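Local coordinates for protein 2-amino-4-hydroxy-6-hydroxymethyldihydropteridine pyrophosphokinase (Haemophilus influenzae, PDB 1CBK) that probably catalyses the transfer of pyrophosphate from ATP to 6-hydroxymethyl-7,8-dihydropterin, a step of folate biosynthesis, at residues A4-G9 and K24-L29; N13-Q18 and D53-V58; K44-Q49 and R121-V126; N103-N108 and P114-H119; D134-L137 and Q141-T144. All coordinates share one frame; numbering follows the deposited sequence.

Overall arrangement
Contacts 1 and 2 both set helix 15-27 against the main sheet: contact 1 is wholly aliphatic and buried, whereas contact 2 lies nearer the helix start, is partly exposed, and has an asparagine and a tyrosine on the other face of strand 54-63 that hold the bound pterin analogue. Contact 3 shares that ligand and adds a loop and the start of helix 122-131 to its pocket. Contact 4, nested between the two segments of contact 3, mixes one glutamine-to-carbonyl hydrogen bond with apolar packing and faces the second subunit, as contact 3 partly does. Contact 5, its centre about 17 Å from that of the chain, relies on backbone hydrogen bonds, with buried leucine and isoleucine inside and exposed residues outside.

Contact 1. Residues A4-G9 and K24-L29; sequences AYIALG and KAISQL
Ile-26 reaches from helix 15-27 to strand 2-10 and meets Ile-6 and Leu-8, two residues whose side chains leave the same face of the strand. Its CD1 does all the touching, lying 4.3 Å from CG2 of Ile-6 and 4.4 Å from CD2 of Leu-8. The reach follows from its torsions: CG1 is anti to the carbonyl carbon (chi1 -71°) and CD1 continues the extended chain (chi2 165°), bridging backbones whose CA atoms, in Ile-6 and Ile-26, are 9.6 Å apart. All three residues are buried, and Leu-74 and Ile-77 of helix 67-80 also pack on Ile-26, while Leu-8 rests on Leu-19, Ala-22 and Leu-23. The other side of the helix end is different in kind. Lys-24, fully extended, and Gln-28 are exposed, and Ser-27 turns its OG back to Lys-24 O at 2.6 Å, a bond made within the segment 24-29 rather than to the strand. Two helices, 15-27 and 67-80, thus cover one face of an antiparallel sheet with strand order 4-1-3-2 among its first four strands, as in the ferredoxin-like fold to which this family belongs.

Contact 2. Residues N13-Q18 and D53-V58; sequences NTPVEQ and DYVNAV. With ROI (7,8-dihydro-7,7-dimethyl-6-hydroxypterin), chain D.
Asn-56 OD1 is gripped twice, by N3 of the bound pterin analogue at 3.0 Å and by the hydroxyl of Ser-43, while Val-55, the residue before it, meets Pro-15 and Val-16 on the other face of the strand. The amide nitrogen is the donor counterpart: ND2 donates to the pterin O4 at 2.8 Å with an N-H...O angle of 171°, and is also hydrogen-bonded to Leu-8 O. One side chain therefore reads a donor and an acceptor of the pterin edge together, with second partners that should fix the rotation of the amide. Tyr-54, also on this pocket side, lies nearly face to face with the pterin, whose C8A is 3.5 Å above the centre of the Tyr-54 ring. Strand 54-63 of the ferredoxin-like sheet thus serves two faces: Tyr-54 and Asn-56 line the pterin pocket and Val-55 packs on helix 15-27. Toward the helix, Val-55 divides its branches: CG2, beside the backbone N, presses on Pro-15 CB at a tight 3.5 Å, and CG1, anti to that N (chi1 179°), meets Val-16 CG2 at 4.2 Å. At the helix start, Gln-18 NE2 folds back to Asn-13 O, 3.1 Å away.

Contact 3. Residues K44-Q49 and R121-V126; sequences KPLGPQ and REFVIV. With ROI (7,8-dihydro-7,7-dimethyl-6-hydroxypterin), chain D.
Leu-46 and Arg-121 cross at about a right angle, with the leucine CD2 over one face of the guanidinium and 3.7 Å from Arg-121 NE. In Leu-46, chi1 (169°, CG opposite the backbone N) and chi2 together direct CD2 to the arginine. Arg-121 runs extended from CG to NE; the ligand methyl C16 also lies over its guanidinium, 4.0 Å from Arg-121 NH2, which forms a salt bridge with Asp-117 of the second subunit. Phe-123 has its CG between the backbone N and carbonyl carbon; chi1 49° places the ring beside the pterin and chi2 87° sets its turn, with its face against the ligand: pterin N3 lies 3.3 Å above the centre of the Phe-123 ring, whose opposite face carries Arg-121 CB. Leu-46 CB approaches the edge of that ring, 4.0 Å from Phe-123 CE2. The loop backbone holds the pterin rim, Leu-46 N donating to pterin N1 (3.0 Å) and Leu-46 O accepting from N8 (2.9 Å), while Lys-44 O takes N2. Glu-122 OE2 accepts from two waters bonded to Lys-44 N and Lys-44 O. With Tyr-54 on the far side of the pterin, Phe-123 completes the aromatic sandwich that forms the pterin pocket of HPPK enzymes.

Contact 4. Residues N103-N108 and P114-H119; sequences NEIIQN and PHYDMH
Glu-104 comes first, and its part is slight: its carbonyl O lies 4.3 Å from Pro-114 CD, with its side chain directed away. Ile-105 then adds apolar contact, CG1 standing 4.2 Å from Pro-114 CD and the end of its chain approaching the hydroxyl of Tyr-116. Ile-106 belongs to the strand pair 106-107 and 112-113, where it pairs through its backbone with Ile-113. Gln-107 is where the contact becomes specific. Its chain bends at chi2 (-76°), which brings NE2 to Pro-114 O at 3.0 Å with an N-H...O angle of 169°. The donor lies in the carbonyl plane, on a lone pair, and the acceptor lies in the glutamine amide plane, so both flat groups are well placed. Pro-114 follows a cis peptide and covers part of one face of Tyr-116, with Pro-114 CB 3.8 Å above that ring. The other end of the Gln-107 amide is used across the dimer of this assembly, where OE1 makes a weak bond to Trp-89 NE1 of the second subunit, while Tyr-116 meets the ring of that same Trp-89 edge-to-face. The chemistry implies that one glutamine amide serves two partners: NE2 joins 103-108 to Pro-114 by a sound bond, and OE1 reaches the second subunit only weakly.

Contact 5. Residues D134-L137 and Q141-T144; sequences DLVL and QIIT
Residues 134-137 and 141-144 run antiparallel, with Val-136 and Ile-142 as a single non-hydrogen-bonded pair whose CA atoms are 4.4 Å apart, flanked by bonds from Ile-143 N to Leu-135 O (2.9 Å) and from Leu-137 N to Gln-141 O (2.8 Å). Both donors come in nearly along the C=O axis of their acceptors. Gln-141 O also receives the CA-H of Val-136, at 3.5 Å. The single bridge closes a short chain reversal between helix 122-131 and helix 143-146, and Ile-142 is the N-cap residue of the latter. On the exposed side Val-136 CG2 meets Ile-142 CG1 at 4.3 Å. On the inner side Leu-135 and Ile-143 are in contact, their CB atoms 4.1 Å apart. In Ile-143, with CG1 opposite the backbone N (chi1 -164°), the CG2 branch lies between that N and the carbonyl carbon, where it meets Leu-135 N at 3.5 Å. Ile-143 also packs on Leu-128 and Phe-129 of helix 122-131, and Leu-135 and Leu-137 both reach Leu-100 of the sheet. Gln-141 packs on Leu-146, with its OE1 hydrogen-bonded to Asn-139 ND2, and its side chain also lies against Gln-49 of the second subunit.

Contact 1. Residues A4-G9 and K24-L29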
# COMPACT_ATOMS: atom_id res chain seq x y z
N ALA A 4 -14.28 10.88 11.98
CA ALA A 4 -13.48 9.77 11.49
C ALA A 4 -13.95 9.41 10.10
O ALA A 4 -15.07 9.71 9.72
CB ALA A 4 -13.59 8.58 12.42
N TYR A 5 -13.07 8.78 9.33
CA TYR A 5 -13.38 8.37 7.96
C TYR A 5 -13.17 6.88 7.89
O TYR A 5 -12.16 6.35 8.37
CB TYR A 5 -12.48 9.11 6.97
CG TYR A 5 -12.86 10.55 6.81
CD1 TYR A 5 -13.90 10.92 5.95
CD2 TYR A 5 -12.23 11.55 7.58
CE1 TYR A 5 -14.31 12.26 5.84
CE2 TYR A 5 -12.64 12.90 7.48
CZ TYR A 5 -13.67 13.24 6.61
OH TYR A 5 -14.10 14.55 6.52
N ILE A 6 -14.18 6.20 7.35
CA ILE A 6 -14.16 4.74 7.23
C ILE A 6 -14.25 4.32 5.76
O ILE A 6 -15.09 4.83 5.01
CB ILE A 6 -15.35 4.12 8.03
CG1 ILE A 6 -15.20 4.49 9.51
CG2 ILE A 6 -15.42 2.59 7.84
CD1 ILE A 6 -16.43 4.22 10.32
N ALA A 7 -13.34 3.44 5.35
CA ALA A 7 -13.32 2.93 3.98
C ALA A 7 -14.07 1.60 3.96
O ALA A 7 -13.93 0.79 4.88
CB ALA A 7 -11.86 2.72 3.50
N LEU A 8 -14.92 1.40 2.95
CA LEU A 8 -15.68 0.16 2.81
C LEU A 8 -15.44 -0.45 1.43
O LEU A 8 -15.43 0.26 0.43
CB LEU A 8 -17.20 0.41 2.98
CG LEU A 8 -17.79 1.13 4.19
CD1 LEU A 8 -17.75 2.65 3.99
CD2 LEU A 8 -19.21 0.64 4.41
N GLY A 9 -15.32 -1.76 1.38
CA GLY A 9 -15.11 -2.43 0.10
C GLY A 9 -15.69 -3.83 0.11
O GLY A 9 -15.79 -4.44 1.17
N LYS A 24 -25.73 0.93 7.37
CA LYS A 24 -26.85 0.94 8.30
C LYS A 24 -26.33 0.57 9.69
O LYS A 24 -26.62 1.27 10.67
CB LYS A 24 -27.91 -0.07 7.84
CG LYS A 24 -29.09 -0.31 8.81
CD LYS A 24 -30.07 -1.31 8.18
CE LYS A 24 -31.27 -1.61 9.06
NZ LYS A 24 -32.40 -2.24 8.28
N ALA A 25 -25.55 -0.50 9.79
CA ALA A 25 -24.99 -0.90 11.08
C ALA A 25 -24.12 0.22 11.71
O ALA A 25 -24.22 0.47 12.91
CB ALA A 25 -24.20 -2.20 10.95
N ILE A 26 -23.25 0.85 10.91
CA ILE A 26 -22.39 1.94 11.39
C ILE A 26 -23.27 3.11 11.90
O ILE A 26 -23.01 3.67 12.98
CB ILE A 26 -21.42 2.44 10.28
CG1 ILE A 26 -20.32 1.41 9.99
CG2 ILE A 26 -20.79 3.75 10.69
CD1 ILE A 26 -19.56 1.64 8.66
N SER A 27 -24.32 3.43 11.15
CA SER A 27 -25.22 4.51 11.54
C SER A 27 -25.93 4.26 12.90
O SER A 27 -26.32 5.21 13.58
CB SER A 27 -26.26 4.77 10.45
OG SER A 27 -27.25 3.77 10.46
N GLN A 28 -26.07 2.98 13.27
CA GLN A 28 -26.75 2.58 14.52
C GLN A 28 -25.83 2.43 15.75
O GLN A 28 -26.29 2.08 16.82
CB GLN A 28 -27.53 1.27 14.29
CG GLN A 28 -28.66 1.42 13.28
CD GLN A 28 -29.39 0.11 13.00
OE1 GLN A 28 -28.81 -0.98 13.11
NE2 GLN A 28 -30.65 0.20 12.60
N LEU A 29 -24.53 2.64 15.58
CA LEU A 29 -23.59 2.53 16.69
C LEU A 29 -23.85 3.59 17.77
O LEU A 29 -24.15 4.74 17.48
CB LEU A 29 -22.14 2.68 16.16
CG LEU A 29 -21.57 1.55 15.32
CD1 LEU A 29 -20.16 1.91 14.86
CD2 LEU A 29 -21.58 0.25 16.12

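Contact 2. Residues N13-Q18 and D53-V58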
# COMPACT_ATOMS: atom_id res chain seq x y z
N ASN A 13 -20.83 -11.78 -2.87
CA ASN A 13 -22.20 -11.89 -2.36
C ASN A 13 -22.98 -10.58 -2.32
O ASN A 13 -23.44 -10.14 -1.26
CB ASN A 13 -22.19 -12.54 -0.96
CG ASN A 13 -21.70 -13.99 -0.97
OD1 ASN A 13 -21.58 -14.62 -2.02
ND2 ASN A 13 -21.43 -14.53 0.22
N THR A 14 -23.16 -10.00 -3.50
CA THR A 14 -23.89 -8.76 -3.70
C THR A 14 -23.24 -7.58 -2.94
O THR A 14 -23.77 -7.09 -1.95
CB THR A 14 -25.40 -8.93 -3.34
OG1 THR A 14 -25.87 -10.16 -3.90
CG2 THR A 14 -26.22 -7.80 -3.93
N PRO A 15 -22.10 -7.09 -3.46
CA PRO A 15 -21.31 -5.98 -2.90
C PRO A 15 -22.10 -4.74 -2.50
O PRO A 15 -21.93 -4.23 -1.40
CB PRO A 15 -20.30 -5.67 -4.01
CG PRO A 15 -20.06 -7.00 -4.63
CD PRO A 15 -21.45 -7.61 -4.68
N VAL A 16 -22.99 -4.27 -3.37
CA VAL A 16 -23.80 -3.08 -3.06
C VAL A 16 -24.65 -3.31 -1.80
O VAL A 16 -24.77 -2.42 -0.96
CB VAL A 16 -24.70 -2.69 -4.26
CG1 VAL A 16 -25.62 -1.53 -3.89
CG2 VAL A 16 -23.85 -2.31 -5.46
N GLU A 17 -25.24 -4.50 -1.67
CA GLU A 17 -26.04 -4.84 -0.50
C GLU A 17 -25.16 -4.93 0.76
O GLU A 17 -25.57 -4.49 1.85
CB GLU A 17 -26.79 -6.15 -0.74
CG GLU A 17 -27.74 -6.56 0.37
CD GLU A 17 -28.49 -7.86 0.05
OE1 GLU A 17 -27.93 -8.94 0.29
OE2 GLU A 17 -29.61 -7.81 -0.47
N GLN A 18 -23.98 -5.52 0.64
CA GLN A 18 -23.04 -5.61 1.76
C GLN A 18 -22.69 -4.20 2.29
O GLN A 18 -22.64 -3.97 3.50
CB GLN A 18 -21.75 -6.31 1.32
CG GLN A 18 -21.94 -7.75 0.86
CD GLN A 18 -22.06 -8.74 2.00
OE1 GLN A 18 -21.78 -8.42 3.16
NE2 GLN A 18 -22.45 -9.98 1.67
N ASP A 53 -14.90 -7.33 -9.78
CA ASP A 53 -14.60 -5.93 -9.51
C ASP A 53 -15.21 -5.61 -8.14
O ASP A 53 -16.25 -6.17 -7.77
CB ASP A 53 -15.26 -5.04 -10.55
CG ASP A 53 -14.51 -5.00 -11.87
OD1 ASP A 53 -13.40 -5.57 -11.97
OD2 ASP A 53 -15.04 -4.36 -12.80
N TYR A 54 -14.60 -4.67 -7.44
CA TYR A 54 -15.07 -4.27 -6.12
C TYR A 54 -16.02 -3.11 -6.17
O TYR A 54 -16.08 -2.40 -7.18
CB TYR A 54 -13.89 -3.85 -5.26
CG TYR A 54 -13.09 -4.99 -4.69
CD1 TYR A 54 -12.20 -5.73 -5.49
CD2 TYR A 54 -13.23 -5.34 -3.35
CE1 TYR A 54 -11.46 -6.80 -4.94
CE2 TYR A 54 -12.50 -6.39 -2.80
CZ TYR A 54 -11.63 -7.11 -3.59
OH TYR A 54 -10.94 -8.13 -3.00
N VAL A 55 -16.81 -2.97 -5.10
CA VAL A 55 -17.70 -1.80 -4.94
C VAL A 55 -17.09 -1.14 -3.67
O VAL A 55 -16.87 -1.82 -2.65
CB VAL A 55 -19.20 -2.15 -4.77
CG1 VAL A 55 -20.02 -0.86 -4.59
CG2 VAL A 55 -19.70 -2.87 -6.02
N ASN A 56 -16.72 0.14 -3.81
CA ASN A 56 -16.06 0.90 -2.76
C ASN A 56 -16.75 2.20 -2.38
O ASN A 56 -17.41 2.82 -3.20
CB ASN A 56 -14.62 1.25 -3.19
CG ASN A 56 -13.69 0.06 -3.15
OD1 ASN A 56 -13.32 -0.48 -4.19
ND2 ASN A 56 -13.26 -0.32 -1.96
N ALA A 57 -16.56 2.62 -1.14
CA ALA A 57 -17.12 3.86 -0.65
C ALA A 57 -16.34 4.27 0.58
O ALA A 57 -15.50 3.52 1.08
CB ALA A 57 -18.63 3.71 -0.30
N VAL A 58 -16.58 5.50 1.02
CA VAL A 58 -15.95 6.08 2.21
C VAL A 58 -17.08 6.78 2.94
O VAL A 58 -17.86 7.52 2.32
CB VAL A 58 -14.81 7.13 1.87
CG1 VAL A 58 -14.26 7.75 3.18
CG2 VAL A 58 -13.63 6.45 1.13
N1 ROI D . -9.42 -3.92 -4.78
C2 ROI D . -10.40 -2.96 -4.92
N2 ROI D . -10.61 -2.45 -6.17
N3 ROI D . -11.15 -2.51 -3.89
C4 ROI D . -10.98 -2.97 -2.63
O4 ROI D . -11.69 -2.60 -1.68
C4A ROI D . -9.95 -3.93 -2.39
N5 ROI D . -9.73 -4.39 -1.19
C6 ROI D . -8.76 -5.32 -0.89
C7 ROI D . -7.75 -5.73 -1.99
C16 ROI D . -6.39 -4.94 -1.83
C15 ROI D . -7.53 -7.25 -1.99
N8 ROI D . -8.21 -5.35 -3.36
C8A ROI D . -9.19 -4.39 -3.57
O9 ROI D . -8.78 -5.75 0.31

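Contact 3. Residues K44-Q49 and R121-V126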
# COMPACT_ATOMS: atom_id res chain seq x y z
N LYS A 44 -11.60 -1.78 -10.49
CA LYS A 44 -10.82 -2.93 -10.89
C LYS A 44 -10.13 -3.45 -9.65
O LYS A 44 -9.65 -2.66 -8.82
CB LYS A 44 -9.78 -2.47 -11.91
CG LYS A 44 -8.87 -3.55 -12.45
CD LYS A 44 -7.82 -2.98 -13.40
CE LYS A 44 -7.31 -4.06 -14.35
NZ LYS A 44 -6.16 -3.60 -15.19
N PRO A 45 -10.06 -4.78 -9.48
CA PRO A 45 -9.39 -5.34 -8.30
C PRO A 45 -7.91 -4.98 -8.18
O PRO A 45 -7.20 -4.90 -9.18
CB PRO A 45 -9.53 -6.84 -8.51
CG PRO A 45 -10.72 -6.97 -9.33
CD PRO A 45 -10.61 -5.85 -10.31
N LEU A 46 -7.47 -4.70 -6.96
CA LEU A 46 -6.06 -4.47 -6.67
C LEU A 46 -5.67 -5.87 -6.15
O LEU A 46 -6.10 -6.28 -5.07
CB LEU A 46 -5.86 -3.41 -5.57
CG LEU A 46 -4.41 -3.31 -5.04
CD1 LEU A 46 -3.43 -2.94 -6.20
CD2 LEU A 46 -4.34 -2.30 -3.90
N GLY A 47 -4.90 -6.61 -6.93
CA GLY A 47 -4.50 -7.95 -6.53
C GLY A 47 -4.72 -8.89 -7.70
O GLY A 47 -4.65 -8.44 -8.86
N PRO A 48 -4.90 -10.20 -7.46
CA PRO A 48 -5.13 -11.18 -8.53
C PRO A 48 -6.29 -10.62 -9.38
O PRO A 48 -7.24 -10.04 -8.83
CB PRO A 48 -5.59 -12.42 -7.78
CG PRO A 48 -4.93 -12.31 -6.45
CD PRO A 48 -4.87 -10.84 -6.13
N GLN A 49 -6.21 -10.75 -10.70
CA GLN A 49 -7.25 -10.21 -11.57
C GLN A 49 -8.44 -11.12 -11.82
O GLN A 49 -9.45 -10.68 -12.36
CB GLN A 49 -6.66 -9.70 -12.88
CG GLN A 49 -5.77 -8.48 -12.69
CD GLN A 49 -6.52 -7.32 -12.08
OE1 GLN A 49 -7.39 -6.73 -12.71
NE2 GLN A 49 -6.21 -7.01 -10.83
N ARG A 121 -4.40 4.36 -3.15
CA ARG A 121 -5.50 3.60 -3.73
C ARG A 121 -6.57 4.51 -4.29
O ARG A 121 -7.18 5.28 -3.55
CB ARG A 121 -6.11 2.68 -2.67
CG ARG A 121 -5.18 1.54 -2.27
CD ARG A 121 -5.78 0.69 -1.16
NE ARG A 121 -4.86 -0.36 -0.75
CZ ARG A 121 -5.20 -1.42 -0.02
NH1 ARG A 121 -6.45 -1.59 0.37
NH2 ARG A 121 -4.28 -2.32 0.31
N GLU A 122 -6.84 4.38 -5.58
CA GLU A 122 -7.85 5.19 -6.23
C GLU A 122 -9.24 5.06 -5.62
O GLU A 122 -10.01 6.03 -5.59
CB GLU A 122 -7.94 4.84 -7.72
CG GLU A 122 -8.40 3.40 -7.99
CD GLU A 122 -8.50 3.08 -9.48
OE1 GLU A 122 -8.31 3.99 -10.32
OE2 GLU A 122 -8.78 1.91 -9.81
N PHE A 123 -9.58 3.85 -5.18
CA PHE A 123 -10.90 3.56 -4.62
C PHE A 123 -11.07 4.02 -3.18
O PHE A 123 -12.08 3.72 -2.54
CB PHE A 123 -11.24 2.08 -4.79
CG PHE A 123 -10.16 1.14 -4.36
CD1 PHE A 123 -10.06 0.72 -3.04
CD2 PHE A 123 -9.25 0.65 -5.28
CE1 PHE A 123 -9.08 -0.17 -2.64
CE2 PHE A 123 -8.25 -0.24 -4.90
CZ PHE A 123 -8.16 -0.65 -3.58
N VAL A 124 -10.03 4.65 -2.65
CA VAL A 124 -10.04 5.19 -1.31
C VAL A 124 -10.01 6.72 -1.44
O VAL A 124 -10.88 7.43 -0.90
CB VAL A 124 -8.81 4.75 -0.52
CG1 VAL A 124 -8.68 5.60 0.76
CG2 VAL A 124 -8.90 3.30 -0.14
N ILE A 125 -9.04 7.24 -2.20
CA ILE A 125 -8.87 8.69 -2.33
C ILE A 125 -9.92 9.43 -3.13
O ILE A 125 -10.29 10.56 -2.76
CB ILE A 125 -7.45 9.06 -2.82
CG1 ILE A 125 -6.40 8.62 -1.78
CG2 ILE A 125 -7.33 10.59 -3.15
CD1 ILE A 125 -6.48 9.33 -0.43
N VAL A 126 -10.41 8.84 -4.21
CA VAL A 126 -11.43 9.51 -5.01
C VAL A 126 -12.72 9.72 -4.20
O VAL A 126 -13.30 10.82 -4.23
CB VAL A 126 -11.66 8.79 -6.36
CG1 VAL A 126 -12.94 9.27 -7.03
CG2 VAL A 126 -10.45 9.00 -7.26
N1 ROI D . -9.42 -3.92 -4.78
C2 ROI D . -10.40 -2.96 -4.92
N2 ROI D . -10.61 -2.45 -6.17
N3 ROI D . -11.15 -2.51 -3.89
C4 ROI D . -10.98 -2.97 -2.63
O4 ROI D . -11.69 -2.60 -1.68
C4A ROI D . -9.95 -3.93 -2.39
N5 ROI D . -9.73 -4.39 -1.19
C6 ROI D . -8.76 -5.32 -0.89
C7 ROI D . -7.75 -5.73 -1.99
C16 ROI D . -6.39 -4.94 -1.83
C15 ROI D . -7.53 -7.25 -1.99
N8 ROI D . -8.21 -5.35 -3.36
C8A ROI D . -9.19 -4.39 -3.57
O9 ROI D . -8.78 -5.75 0.31
O HOH W 1 -10.85 0.92 -11.43
O HOH W 2 -8.59 -0.26 -8.39

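Contact 4. Residues N103-N108 and P114-H119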
# COMPACT_ATOMS: atom_id res chain seq x y z
N ASN A 103 -7.36 14.00 13.77
CA ASN A 103 -6.06 14.31 13.23
C ASN A 103 -5.05 13.47 13.95
O ASN A 103 -3.87 13.77 13.93
CB ASN A 103 -5.72 15.76 13.52
CG ASN A 103 -5.77 16.59 12.29
OD1 ASN A 103 -4.99 16.37 11.34
ND2 ASN A 103 -6.70 17.55 12.27
N GLU A 104 -5.51 12.42 14.61
CA GLU A 104 -4.60 11.58 15.36
C GLU A 104 -3.81 10.60 14.55
O GLU A 104 -4.22 10.16 13.47
CB GLU A 104 -5.35 10.86 16.47
CG GLU A 104 -6.04 11.85 17.40
CD GLU A 104 -6.82 11.21 18.52
OE1 GLU A 104 -6.45 10.10 18.98
OE2 GLU A 104 -7.82 11.84 18.95
N ILE A 105 -2.64 10.28 15.08
CA ILE A 105 -1.73 9.32 14.48
C ILE A 105 -1.65 8.22 15.52
O ILE A 105 -1.17 8.44 16.62
CB ILE A 105 -0.35 9.95 14.18
CG1 ILE A 105 -0.53 11.05 13.13
CG2 ILE A 105 0.63 8.91 13.67
CD1 ILE A 105 0.76 11.63 12.64
N ILE A 106 -2.17 7.04 15.17
CA ILE A 106 -2.20 5.89 16.06
C ILE A 106 -1.55 4.73 15.35
O ILE A 106 -2.01 4.29 14.31
CB ILE A 106 -3.66 5.54 16.44
CG1 ILE A 106 -4.35 6.77 17.01
CG2 ILE A 106 -3.70 4.42 17.48
CD1 ILE A 106 -5.78 6.59 17.25
N GLN A 107 -0.44 4.27 15.88
CA GLN A 107 0.26 3.16 15.26
C GLN A 107 0.63 2.24 16.42
O GLN A 107 1.58 2.53 17.15
CB GLN A 107 1.50 3.67 14.49
CG GLN A 107 1.26 4.88 13.55
CD GLN A 107 0.56 4.56 12.22
OE1 GLN A 107 0.52 3.40 11.79
NE2 GLN A 107 0.05 5.60 11.55
N ASN A 108 -0.19 1.22 16.65
CA ASN A 108 0.00 0.25 17.73
C ASN A 108 -0.25 -1.19 17.28
O ASN A 108 -0.33 -1.45 16.09
CB ASN A 108 -0.82 0.60 19.00
CG ASN A 108 -2.33 0.72 18.74
OD1 ASN A 108 -2.96 1.69 19.17
ND2 ASN A 108 -2.93 -0.29 18.12
N PRO A 114 -2.73 7.03 10.27
CA PRO A 114 -3.20 6.64 8.93
C PRO A 114 -2.48 5.37 8.43
O PRO A 114 -1.50 4.93 9.02
CB PRO A 114 -2.75 7.83 8.07
CG PRO A 114 -2.65 8.97 9.03
CD PRO A 114 -2.09 8.35 10.25
N HIS A 115 -3.03 4.75 7.39
CA HIS A 115 -2.37 3.60 6.76
C HIS A 115 -2.08 4.20 5.38
O HIS A 115 -2.99 4.33 4.54
CB HIS A 115 -3.27 2.37 6.66
CG HIS A 115 -2.56 1.16 6.13
ND1 HIS A 115 -1.85 1.18 4.94
CD2 HIS A 115 -2.43 -0.09 6.63
CE1 HIS A 115 -1.32 -0.01 4.74
NE2 HIS A 115 -1.65 -0.80 5.74
N TYR A 116 -0.84 4.63 5.20
CA TYR A 116 -0.44 5.32 3.99
C TYR A 116 -0.57 4.65 2.67
O TYR A 116 -0.75 5.33 1.68
CB TYR A 116 0.93 5.98 4.18
CG TYR A 116 0.95 6.93 5.38
CD1 TYR A 116 0.57 8.26 5.25
CD2 TYR A 116 1.33 6.48 6.64
CE1 TYR A 116 0.60 9.13 6.36
CE2 TYR A 116 1.37 7.35 7.76
CZ TYR A 116 1.00 8.66 7.61
OH TYR A 116 1.10 9.52 8.69
N ASP A 117 -0.54 3.32 2.65
CA ASP A 117 -0.71 2.61 1.37
C ASP A 117 -2.10 2.87 0.80
O ASP A 117 -2.29 2.85 -0.42
CB ASP A 117 -0.52 1.10 1.53
CG ASP A 117 0.92 0.70 1.59
OD1 ASP A 117 1.74 1.29 0.83
OD2 ASP A 117 1.23 -0.21 2.39
N MET A 118 -3.05 3.18 1.68
CA MET A 118 -4.41 3.44 1.27
C MET A 118 -4.57 4.78 0.57
O MET A 118 -5.45 4.95 -0.27
CB MET A 118 -5.37 3.22 2.43
CG MET A 118 -5.32 1.75 2.86
SD MET A 118 -6.64 1.16 3.90
CE MET A 118 -7.88 1.02 2.74
N HIS A 119 -3.59 5.66 0.77
CA HIS A 119 -3.62 6.96 0.09
C HIS A 119 -3.15 6.82 -1.35
O HIS A 119 -3.29 7.75 -2.15
CB HIS A 119 -2.78 7.98 0.85
CG HIS A 119 -3.19 8.12 2.29
ND1 HIS A 119 -2.44 8.85 3.20
CD2 HIS A 119 -4.26 7.64 2.98
CE1 HIS A 119 -3.03 8.81 4.38
NE2 HIS A 119 -4.13 8.08 4.27

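Contact 5. Residues D134-L137 and Q141-T144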
# COMPACT_ATOMS: atom_id res chain seq x y z
N ASP A 134 -11.50 19.68 0.89
CA ASP A 134 -10.33 20.48 1.26
C ASP A 134 -9.64 19.90 2.47
O ASP A 134 -8.99 20.62 3.23
CB ASP A 134 -10.71 21.97 1.52
CG ASP A 134 -11.69 22.15 2.67
OD1 ASP A 134 -12.08 21.16 3.32
OD2 ASP A 134 -12.08 23.31 2.95
N LEU A 135 -9.78 18.60 2.64
CA LEU A 135 -9.19 17.90 3.76
C LEU A 135 -7.67 17.96 3.77
O LEU A 135 -7.04 17.86 2.72
CB LEU A 135 -9.63 16.43 3.70
CG LEU A 135 -9.16 15.47 4.79
CD1 LEU A 135 -9.73 15.87 6.14
CD2 LEU A 135 -9.56 14.04 4.44
N VAL A 136 -7.10 18.15 4.95
CA VAL A 136 -5.66 18.13 5.13
C VAL A 136 -5.43 16.93 6.06
O VAL A 136 -6.07 16.83 7.13
CB VAL A 136 -5.10 19.42 5.78
CG1 VAL A 136 -3.60 19.23 6.12
CG2 VAL A 136 -5.31 20.62 4.82
N LEU A 137 -4.59 15.98 5.62
CA LEU A 137 -4.28 14.76 6.37
C LEU A 137 -3.33 15.00 7.55
O LEU A 137 -2.70 16.07 7.63
CB LEU A 137 -3.65 13.72 5.43
CG LEU A 137 -4.51 13.29 4.23
CD1 LEU A 137 -3.99 11.99 3.72
CD2 LEU A 137 -5.95 13.09 4.64
N GLN A 141 -0.26 16.43 4.26
CA GLN A 141 -0.60 16.42 2.83
C GLN A 141 -2.07 16.86 2.63
O GLN A 141 -2.92 16.67 3.52
CB GLN A 141 -0.34 15.05 2.20
CG GLN A 141 1.16 14.76 1.97
CD GLN A 141 1.42 13.40 1.32
OE1 GLN A 141 0.91 12.37 1.78
NE2 GLN A 141 2.24 13.39 0.28
N ILE A 142 -2.35 17.46 1.49
CA ILE A 142 -3.67 17.96 1.17
C ILE A 142 -4.36 17.02 0.20
O ILE A 142 -3.74 16.56 -0.77
CB ILE A 142 -3.55 19.37 0.58
CG1 ILE A 142 -2.65 20.21 1.50
CG2 ILE A 142 -4.90 20.03 0.49
CD1 ILE A 142 -2.26 21.51 0.90
N ILE A 143 -5.65 16.79 0.41
CA ILE A 143 -6.42 15.89 -0.45
C ILE A 143 -6.39 16.28 -1.94
O ILE A 143 -6.33 15.40 -2.81
CB ILE A 143 -7.90 15.77 0.04
CG1 ILE A 143 -8.61 14.55 -0.58
CG2 ILE A 143 -8.66 17.05 -0.30
CD1 ILE A 143 -8.29 13.21 0.05
N THR A 144 -6.41 17.58 -2.24
CA THR A 144 -6.40 18.06 -3.62
C THR A 144 -5.14 17.63 -4.38
O THR A 144 -5.16 17.51 -5.61
CB THR A 144 -6.54 19.59 -3.71
OG1 THR A 144 -5.52 20.20 -2.90
CG2 THR A 144 -7.91 20.04 -3.22